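Local coordinates for MdbA protein (Corynebacterium matruchotii ATCC 14266, PDB 6BO0) that probably catalyses the formation of disulfide bonds in exported proteins, as a thiol-disulfide oxidoreductase of the DsbA family with a thioredoxin-like fold, at residues A[15-21]-A[105-111]; A[39-45]-A[179-185]; A[129-133]-A[146-150]. One frame throughout, in Å; residues are numbered along the deposited sequence.

Contact 1: A[15-21]-A[105-111]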
loop_
_atom_site.group_PDB
_atom_site.type_symbol
_atom_site.label_atom_id
_atom_site.label_comp_id
_atom_site.label_asym_id
_atom_site.label_seq_id
_atom_site.Cartn_x
_atom_site.Cartn_y
_atom_site.Cartn_z
ATOM N N GLU A 15 -3.053 -5.045 13.741
ATOM C CA GLU A 15 -1.734 -5.611 13.905
ATOM C C GLU A 15 -0.740 -4.601 14.416
ATOM O O GLU A 15 -0.898 -3.396 14.199
ATOM C CB GLU A 15 -1.235 -6.102 12.581
ATOM C CG GLU A 15 -1.997 -7.284 12.061
ATOM C CD GLU A 15 -1.333 -7.787 10.816
ATOM O OE1 GLU A 15 -0.291 -8.452 10.966
ATOM O OE2 GLU A 15 -1.813 -7.443 9.706
ATOM N N THR A 16 0.265 -5.101 15.132
ATOM C CA THR A 16 1.379 -4.289 15.552
ATOM C C THR A 16 2.469 -4.397 14.534
ATOM O O THR A 16 2.570 -5.418 13.829
ATOM C CB THR A 16 1.955 -4.798 16.857
ATOM O OG1 THR A 16 2.275 -6.191 16.698
ATOM C CG2 THR A 16 0.944 -4.589 17.976
ATOM N N THR A 17 3.262 -3.351 14.405
ATOM C CA THR A 17 4.379 -3.339 13.477
ATOM C C THR A 17 5.641 -2.939 14.205
ATOM O O THR A 17 5.599 -2.278 15.259
ATOM C CB THR A 17 4.121 -2.358 12.321
ATOM O OG1 THR A 17 3.853 -1.061 12.840
ATOM C CG2 THR A 17 2.889 -2.799 11.480
ATOM N N ALA A 18 6.770 -3.391 13.676
ATOM C CA ALA A 18 8.105 -3.014 14.187
ATOM C C ALA A 18 8.968 -2.665 12.984
ATOM O O ALA A 18 10.013 -3.272 12.748
ATOM C CB ALA A 18 8.743 -4.113 15.033
ATOM N N PHE A 19 8.587 -1.612 12.298
ATOM C CA PHE A 19 9.367 -1.085 11.201
ATOM C C PHE A 19 8.978 0.359 10.943
ATOM O O PHE A 19 8.052 0.904 11.593
ATOM C CB PHE A 19 9.248 -1.942 9.935
ATOM C CG PHE A 19 7.834 -2.201 9.478
ATOM C CD1 PHE A 19 7.100 -1.246 8.779
ATOM C CD2 PHE A 19 7.218 -3.404 9.773
ATOM C CE1 PHE A 19 5.801 -1.509 8.372
ATOM C CE2 PHE A 19 5.930 -3.676 9.352
ATOM C CZ PHE A 19 5.209 -2.715 8.659
ATOM N N ASN A 20 9.753 1.007 10.087
ATOM C CA ASN A 20 9.589 2.410 9.738
ATOM C C ASN A 20 8.956 2.558 8.373
ATOM O O ASN A 20 9.038 1.663 7.534
ATOM C CB ASN A 20 10.969 3.077 9.736
ATOM C CG ASN A 20 11.690 2.856 11.023
ATOM O OD1 ASN A 20 11.079 3.038 12.071
ATOM N ND2 ASN A 20 12.913 2.387 10.964
ATOM N N ASN A 21 8.317 3.708 8.182
ATOM C CA ASN A 21 7.675 4.038 6.932
ATOM C C ASN A 21 8.143 5.385 6.486
ATOM O O ASN A 21 8.083 6.348 7.258
ATOM C CB ASN A 21 6.133 4.079 7.065
ATOM C CG ASN A 21 5.643 5.008 8.184
ATOM O OD1 ASN A 21 6.107 4.910 9.325
ATOM N ND2 ASN A 21 4.693 5.872 7.886
ATOM N N SER A 105 1.829 6.826 11.156
ATOM C CA SER A 105 2.681 5.752 11.631
ATOM C C SER A 105 2.644 4.539 10.692
ATOM O O SER A 105 1.681 4.286 9.952
ATOM C CB SER A 105 2.272 5.289 13.033
ATOM O OG SER A 105 1.019 4.631 12.982
ATOM N N ALA A 106 3.718 3.771 10.754
ATOM C CA ALA A 106 3.809 2.518 10.035
ATOM C C ALA A 106 2.679 1.578 10.407
ATOM O O ALA A 106 2.107 0.878 9.546
ATOM C CB ALA A 106 5.157 1.847 10.301
ATOM N N GLN A 107 2.292 1.589 11.680
ATOM C CA GLN A 107 1.263 0.691 12.131
ATOM C C GLN A 107 -0.107 1.043 11.490
ATOM O O GLN A 107 -0.871 0.159 11.050
ATOM C CB GLN A 107 1.179 0.704 13.641
ATOM C CG GLN A 107 0.191 -0.283 14.156
ATOM C CD GLN A 107 0.416 -0.544 15.617
ATOM O OE1 GLN A 107 -0.460 -0.309 16.433
ATOM N NE2 GLN A 107 1.618 -0.985 15.967
ATOM N N VAL A 108 -0.452 2.323 11.504
ATOM C CA VAL A 108 -1.716 2.747 10.909
ATOM C C VAL A 108 -1.683 2.491 9.405
ATOM O O VAL A 108 -2.666 2.008 8.827
ATOM C CB VAL A 108 -2.013 4.215 11.264
ATOM C CG1 VAL A 108 -3.275 4.691 10.561
ATOM C CG2 VAL A 108 -2.179 4.383 12.747
ATOM N N TYR A 109 -0.556 2.784 8.767
ATOM C CA TYR A 109 -0.415 2.515 7.340
ATOM C C TYR A 109 -0.653 1.035 7.026
ATOM O O TYR A 109 -1.415 0.687 6.119
ATOM C CB TYR A 109 0.964 2.950 6.831
ATOM C CG TYR A 109 1.156 2.534 5.393
ATOM C CD1 TYR A 109 0.498 3.177 4.360
ATOM C CD2 TYR A 109 1.928 1.443 5.069
ATOM C CE1 TYR A 109 0.629 2.761 3.038
ATOM C CE2 TYR A 109 2.052 1.000 3.757
ATOM C CZ TYR A 109 1.413 1.663 2.750
ATOM O OH TYR A 109 1.558 1.205 1.465
ATOM N N TRP A 110 0.036 0.166 7.756
ATOM C CA TRP A 110 -0.055 -1.261 7.504
ATOM C C TRP A 110 -1.489 -1.763 7.638
ATOM O O TRP A 110 -2.001 -2.492 6.777
ATOM C CB TRP A 110 0.862 -1.997 8.488
ATOM C CG TRP A 110 0.844 -3.460 8.319
ATOM C CD1 TRP A 110 0.060 -4.361 8.984
ATOM C CD2 TRP A 110 1.596 -4.214 7.384
ATOM N NE1 TRP A 110 0.291 -5.634 8.531
ATOM C CE2 TRP A 110 1.236 -5.569 7.549
ATOM C CE3 TRP A 110 2.552 -3.889 6.432
ATOM C CZ2 TRP A 110 1.796 -6.574 6.786
ATOM C CZ3 TRP A 110 3.106 -4.904 5.685
ATOM C CH2 TRP A 110 2.728 -6.215 5.870
ATOM N N ASN A 111 -2.136 -1.376 8.727
ATOM C CA ASN A 111 -3.505 -1.807 8.952
ATOM C C ASN A 111 -4.492 -1.220 7.934
ATOM O O ASN A 111 -5.421 -1.903 7.494
ATOM C CB ASN A 111 -3.946 -1.521 10.385
ATOM C CG ASN A 111 -3.317 -2.462 11.378
ATOM O OD1 ASN A 111 -3.383 -3.670 11.202
ATOM N ND2 ASN A 111 -2.679 -1.920 12.404
HETATM O O HOH W 1 -4.080 -5.636 9.417
#

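Contact 2: A[39-45]-A[179-185]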
loop_
_atom_site.group_PDB
_atom_site.type_symbol
_atom_site.label_atom_id
_atom_site.label_comp_id
_atom_site.label_asym_id
_atom_site.label_seq_id
_atom_site.Cartn_x
_atom_site.Cartn_y
_atom_site.Cartn_z
ATOM N N LYS A 39 17.562 -7.048 1.066
ATOM C CA LYS A 39 17.106 -7.076 -0.314
ATOM C C LYS A 39 16.010 -6.028 -0.534
ATOM O O LYS A 39 15.142 -5.853 0.301
ATOM C CB LYS A 39 16.562 -8.455 -0.632
ATOM C CG LYS A 39 17.656 -9.510 -0.724
ATOM C CD LYS A 39 17.046 -10.859 -1.009
ATOM C CE LYS A 39 18.051 -11.851 -1.539
ATOM N NZ LYS A 39 19.086 -12.207 -0.548
ATOM N N THR A 40 16.051 -5.383 -1.684
ATOM C CA THR A 40 15.003 -4.431 -2.068
ATOM C C THR A 40 13.899 -5.184 -2.793
ATOM O O THR A 40 14.152 -5.827 -3.794
ATOM C CB THR A 40 15.584 -3.318 -2.952
ATOM O OG1 THR A 40 16.567 -2.594 -2.198
ATOM C CG2 THR A 40 14.511 -2.342 -3.404
ATOM N N VAL A 41 12.670 -5.060 -2.292
ATOM C CA VAL A 41 11.529 -5.748 -2.875
ATOM C C VAL A 41 10.555 -4.657 -3.330
ATOM O O VAL A 41 9.970 -3.952 -2.515
ATOM C CB VAL A 41 10.862 -6.721 -1.894
ATOM C CG1 VAL A 41 9.699 -7.433 -2.568
ATOM C CG2 VAL A 41 11.883 -7.717 -1.356
ATOM N N ASP A 42 10.381 -4.528 -4.636
ATOM C CA ASP A 42 9.425 -3.578 -5.215
ATOM C C ASP A 42 8.118 -4.301 -5.506
ATOM O O ASP A 42 8.130 -5.328 -6.206
ATOM C CB ASP A 42 9.997 -2.977 -6.501
ATOM C CG ASP A 42 11.186 -2.073 -6.251
ATOM O OD1 ASP A 42 11.018 -1.036 -5.595
ATOM O OD2 ASP A 42 12.313 -2.384 -6.717
ATOM N N ILE A 43 7.016 -3.756 -4.993
ATOM C CA ILE A 43 5.695 -4.345 -5.175
ATOM C C ILE A 43 4.795 -3.312 -5.828
ATOM O O ILE A 43 4.443 -2.304 -5.223
ATOM C CB ILE A 43 5.092 -4.811 -3.839
ATOM C CG1 ILE A 43 6.050 -5.788 -3.151
ATOM C CG2 ILE A 43 3.694 -5.402 -4.050
ATOM C CD1 ILE A 43 5.571 -6.260 -1.806
ATOM N N TYR A 44 4.447 -3.571 -7.080
ATOM C CA TYR A 44 3.562 -2.706 -7.849
ATOM C C TYR A 44 2.140 -3.214 -7.698
ATOM O O TYR A 44 1.842 -4.369 -8.008
ATOM C CB TYR A 44 3.976 -2.723 -9.324
ATOM C CG TYR A 44 5.363 -2.135 -9.565
ATOM C CD1 TYR A 44 6.500 -2.903 -9.444
ATOM C CD2 TYR A 44 5.516 -0.806 -9.913
ATOM C CE1 TYR A 44 7.747 -2.365 -9.686
ATOM C CE2 TYR A 44 6.738 -0.260 -10.147
ATOM C CZ TYR A 44 7.865 -1.042 -10.026
ATOM O OH TYR A 44 9.085 -0.459 -10.260
ATOM N N GLU A 45 1.248 -2.342 -7.222
ATOM C CA GLU A 45 -0.106 -2.757 -6.921
ATOM C C GLU A 45 -1.099 -1.609 -7.087
ATOM O O GLU A 45 -0.710 -0.432 -7.084
ATOM C CB GLU A 45 -0.181 -3.360 -5.526
ATOM C CG GLU A 45 0.142 -2.373 -4.410
ATOM C CD GLU A 45 0.040 -2.943 -3.002
ATOM O OE1 GLU A 45 0.097 -4.181 -2.862
ATOM O OE2 GLU A 45 -0.039 -2.128 -2.042
ATOM N N SER A 179 -0.587 -5.195 -12.939
ATOM C CA SER A 179 -0.319 -5.429 -11.552
ATOM C C SER A 179 -1.047 -6.696 -11.146
ATOM O O SER A 179 -1.991 -7.096 -11.815
ATOM C CB SER A 179 -0.818 -4.250 -10.672
ATOM O OG SER A 179 -2.160 -3.900 -10.926
ATOM N N PRO A 180 -0.609 -7.332 -10.042
ATOM C CA PRO A 180 0.572 -7.035 -9.243
ATOM C C PRO A 180 1.858 -7.460 -9.928
ATOM O O PRO A 180 1.861 -8.399 -10.725
ATOM C CB PRO A 180 0.359 -7.848 -7.951
ATOM C CG PRO A 180 -0.450 -9.018 -8.415
ATOM C CD PRO A 180 -1.325 -8.511 -9.537
ATOM N N ARG A 181 2.964 -6.809 -9.565
ATOM C CA ARG A 181 4.296 -7.223 -10.027
ATOM C C ARG A 181 5.253 -7.097 -8.872
ATOM O O ARG A 181 5.154 -6.137 -8.110
ATOM C CB ARG A 181 4.787 -6.332 -11.189
ATOM C CG ARG A 181 3.779 -6.148 -12.293
ATOM C CD ARG A 181 3.629 -7.350 -13.184
ATOM N NE ARG A 181 4.758 -7.419 -14.099
ATOM C CZ ARG A 181 4.932 -6.676 -15.185
ATOM N NH1 ARG A 181 3.980 -5.856 -15.625
ATOM N NH2 ARG A 181 6.054 -6.796 -15.874
ATOM N N VAL A 182 6.166 -8.051 -8.737
ATOM C CA VAL A 182 7.157 -8.053 -7.679
ATOM C C VAL A 182 8.532 -8.214 -8.268
ATOM O O VAL A 182 8.749 -9.078 -9.132
ATOM C CB VAL A 182 6.887 -9.185 -6.663
ATOM C CG1 VAL A 182 7.935 -9.219 -5.562
ATOM C CG2 VAL A 182 5.488 -9.041 -6.098
ATOM N N PHE A 183 9.450 -7.376 -7.784
ATOM C CA PHE A 183 10.859 -7.445 -8.151
ATOM C C PHE A 183 11.673 -7.601 -6.878
ATOM O O PHE A 183 11.391 -6.943 -5.879
ATOM C CB PHE A 183 11.338 -6.174 -8.878
ATOM C CG PHE A 183 10.707 -5.952 -10.209
ATOM C CD1 PHE A 183 9.371 -5.589 -10.317
ATOM C CD2 PHE A 183 11.461 -6.045 -11.367
ATOM C CE1 PHE A 183 8.804 -5.388 -11.559
ATOM C CE2 PHE A 183 10.896 -5.837 -12.593
ATOM C CZ PHE A 183 9.565 -5.507 -12.694
ATOM N N ILE A 184 12.686 -8.466 -6.911
ATOM C CA ILE A 184 13.652 -8.588 -5.825
ATOM C C ILE A 184 15.022 -8.188 -6.370
ATOM O O ILE A 184 15.496 -8.783 -7.332
ATOM C CB ILE A 184 13.716 -10.015 -5.238
ATOM C CG1 ILE A 184 12.348 -10.435 -4.664
ATOM C CG2 ILE A 184 14.814 -10.102 -4.184
ATOM C CD1 ILE A 184 12.283 -11.858 -4.157
ATOM N N ASP A 185 15.604 -7.147 -5.792
ATOM C CA ASP A 185 16.862 -6.563 -6.291
ATOM C C ASP A 185 16.812 -6.389 -7.808
ATOM O O ASP A 185 17.769 -6.670 -8.520
ATOM C CB ASP A 185 18.053 -7.377 -5.819
ATOM C CG ASP A 185 18.310 -7.194 -4.329
ATOM O OD1 ASP A 185 17.932 -6.128 -3.757
ATOM O OD2 ASP A 185 18.894 -8.107 -3.719
HETATM O O HOH W 2 18.811 -3.942 -1.708
#

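Contact 3: A[129-133]-A[146-150]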
loop_
_atom_site.group_PDB
_atom_site.type_symbol
_atom_site.label_atom_id
_atom_site.label_comp_id
_atom_site.label_asym_id
_atom_site.label_seq_id
_atom_site.Cartn_x
_atom_site.Cartn_y
_atom_site.Cartn_z
ATOM N N LEU A 129 -13.262 10.410 -0.359
ATOM C CA LEU A 129 -12.171 10.714 0.545
ATOM C C LEU A 129 -12.659 10.936 1.971
ATOM O O LEU A 129 -11.991 10.522 2.913
ATOM C CB LEU A 129 -11.400 11.922 0.045
ATOM C CG LEU A 129 -10.503 11.628 -1.159
ATOM C CD1 LEU A 129 -10.024 12.935 -1.748
ATOM C CD2 LEU A 129 -9.318 10.743 -0.795
ATOM N N LYS A 130 -13.814 11.581 2.170
ATOM C CA LYS A 130 -14.279 11.790 3.547
ATOM C C LYS A 130 -14.571 10.461 4.257
ATOM O O LYS A 130 -14.424 10.354 5.471
ATOM C CB LYS A 130 -15.531 12.685 3.578
ATOM C CG LYS A 130 -16.773 12.126 2.897
ATOM C CD LYS A 130 -17.900 13.130 2.801
ATOM C CE LYS A 130 -19.149 12.439 2.304
ATOM N NZ LYS A 130 -19.690 11.567 3.378
ATOM N N ASP A 131 -15.027 9.471 3.501
ATOM C CA ASP A 131 -15.334 8.157 4.052
ATOM C C ASP A 131 -14.052 7.403 4.398
ATOM O O ASP A 131 -13.948 6.744 5.441
ATOM C CB ASP A 131 -16.183 7.341 3.066
ATOM C CG ASP A 131 -17.451 8.050 2.685
ATOM O OD1 ASP A 131 -18.211 8.417 3.605
ATOM O OD2 ASP A 131 -17.658 8.286 1.479
ATOM N N LEU A 132 -13.083 7.477 3.502
ATOM C CA LEU A 132 -11.762 6.910 3.759
ATOM C C LEU A 132 -11.101 7.569 4.956
ATOM O O LEU A 132 -10.435 6.901 5.745
ATOM C CB LEU A 132 -10.913 7.009 2.506
ATOM C CG LEU A 132 -11.408 6.165 1.353
ATOM C CD1 LEU A 132 -10.811 6.632 0.028
ATOM C CD2 LEU A 132 -11.090 4.704 1.569
ATOM N N ALA A 133 -11.337 8.875 5.134
ATOM C CA ALA A 133 -10.833 9.577 6.311
ATOM C C ALA A 133 -11.455 9.019 7.594
ATOM O O ALA A 133 -10.757 8.817 8.590
ATOM C CB ALA A 133 -11.105 11.066 6.187
ATOM N N VAL A 146 -6.344 12.543 9.227
ATOM C CA VAL A 146 -7.741 12.375 8.873
ATOM C C VAL A 146 -8.209 13.585 8.047
ATOM O O VAL A 146 -8.855 13.433 7.019
ATOM C CB VAL A 146 -8.584 12.168 10.154
ATOM C CG1 VAL A 146 -10.074 12.135 9.835
ATOM C CG2 VAL A 146 -8.193 10.872 10.859
ATOM N N LYS A 147 -7.882 14.793 8.533
ATOM C CA LYS A 147 -8.248 16.000 7.792
ATOM C C LYS A 147 -7.637 16.003 6.379
ATOM O O LYS A 147 -8.314 16.323 5.407
ATOM C CB LYS A 147 -7.798 17.227 8.574
ATOM C CG LYS A 147 -8.184 18.547 7.930
ATOM C CD LYS A 147 -7.436 19.716 8.534
ATOM C CE LYS A 147 -7.879 19.960 9.939
ATOM N NZ LYS A 147 -7.178 21.160 10.453
ATOM N N LYS A 148 -6.342 15.676 6.275
ATOM C CA LYS A 148 -5.685 15.732 4.983
ATOM C C LYS A 148 -6.284 14.716 4.021
ATOM O O LYS A 148 -6.343 14.963 2.812
ATOM C CB LYS A 148 -4.205 15.486 5.115
ATOM C CG LYS A 148 -3.456 16.692 5.669
ATOM C CD LYS A 148 -1.969 16.418 5.590
ATOM C CE LYS A 148 -1.147 17.460 6.280
ATOM N NZ LYS A 148 0.268 17.203 5.932
ATOM N N ILE A 149 -6.675 13.532 4.521
ATOM C CA ILE A 149 -7.349 12.562 3.643
ATOM C C ILE A 149 -8.656 13.155 3.109
ATOM O O ILE A 149 -8.916 13.179 1.900
ATOM C CB ILE A 149 -7.620 11.235 4.369
ATOM C CG1 ILE A 149 -6.301 10.541 4.749
ATOM C CG2 ILE A 149 -8.470 10.324 3.472
ATOM C CD1 ILE A 149 -6.459 9.356 5.663
ATOM N N ALA A 150 -9.496 13.648 4.008
ATOM C CA ALA A 150 -10.800 14.171 3.590
ATOM C C ALA A 150 -10.647 15.318 2.600
ATOM O O ALA A 150 -11.437 15.449 1.676
ATOM C CB ALA A 150 -11.600 14.634 4.809
#

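Contact 1: A[15-21]-A[105-111]
The ring of F19 turns an edge toward the six-membered ring of W110 in an offset edge-to-face pair, with the planes at 73° and CZ of F19 3.7 Å from CE3 of W110. CB of T17 covers one face of the phenyl ring near its rim, and CG2 of T17 reaches CB of W110 at 3.7 Å. At its edge, the indole meets the carboxylate of E15: in one of two conformers of E15, NE1 of W110 donates in its ring plane to OE2 of E15 over 3.0 Å, arriving from above the carboxylate plane. E15 is gripped again by N111, whose OD1 accepts from the backbone N of E15 at 2.9 Å while its ND2 donates to the backbone O of E15, also at 2.9 Å, on a lone pair. The one amide thus satisfies both backbone atoms, and in the same conformer a water bridges OE2 of E15 and OD1 of N111. F19 also touches I67 and E68, and W110 touches M63, all of helix 51-68. S105 N-caps helix 106-118 through OG, and the contact joins the segment leading into edge strand 20-24 to the helical insertion characteristic of DsbA-like thioredoxin folds.

Contact 2: A[39-45]-A[179-185]
Y44 and F183 bring their rings together on one face of an antiparallel strand pair, CE1 of Y44 lying 3.7 Å from CD1 of F183 with the planes at 72°. Both side chains leave the same face of the sheet, and with CG anti to the carbonyl carbon (chi1 -65° and -66°) the rings meet there and touch L169 of helix 155-172. This buried middle is the tight part, D42 with F183 and Y44 with R181 being paired by backbone bonds. The carbonyl O of R181, which accepts from N of Y44 at 2.9 Å, also sits at the edge of the tyrosine ring, in its plane. On the reverse face V41, I43, V182 and I184 pack by their aliphatic branches, most closely CG1 of V41 on CG1 of V182 at 3.9 Å. Strand 39-45 is a central strand of the thioredoxin-like sheet, and its partner follows P180, whose preceding peptide bond is cis. A cis-proline facing the active-site cysteines is a hallmark of this fold, and here P180 touches C52 of helix 51-68. Toward D185 the pair opens to solvent. There D185, exposed and with a left-handed backbone, takes N of T40 on OD1 at 2.9 Å, from above its carboxylate plane, and gives its own N to O of T40 at 2.8 Å. A water links OG1 of T40 to the same OD1.

Contact 3: A[129-133]-A[146-150]
A133 sets its CB between V146, I149 and A150, touching CG1 of V146, CG2 of I149 and CB of A150, each at 3.9 Å. The methyl also rests over the backbone, 3.4 Å from O of V146. I149 supplies the larger branched surface: with CG2 anti to the backbone N and CG1 anti to the carbonyl carbon (chi1 -65°), CG2 is turned into the facing helix, where it lies 3.6 Å from N of A133 and reaches CB of L132 at 4.2 Å. V146 holds CG1 anti to its N (chi1 174°), which places that methyl 3.6 Å from O of A133. The two segments belong to consecutive helices, 129-138 and 143-151, that form an antiparallel hairpin in the DsbA-like helical region; the axes of segments 129-133 and 146-150 run at 160° and approach to 7.8 Å, a closeness consistent with the small A133 and A150. CB of L129 sits 3.3 Å from O of I149, with CG, CD1 and CD2 spread around the same oxygen. CB of A150 lies beside CA of K130. I149 also touches A96 and T99 of helix 89-103, while K148 pairs with D103.

In the fold
Contacts 1 and 2 both reach the mixed sheet: contact 2 is a strand pair within it, whereas contact 1 fastens the segment entering an edge strand to a helix. Helix 51-68 backs both, through M63, which touches a side chain of each. Contact 2 is the most buried, with 8 of 14 touching residues buried. Contact 3, nested in the loop that contact 2 closes, lies farthest out, its centre about 16 Å from the chain centre against about 11 and 12 Å for contacts 1 and 2. Backbone pairing dominates contact 2, side-chain polar groups and an aromatic pair carry contact 1, and contact 3 relies on apolar helix packing, with K130 and K147 exposed at its margins.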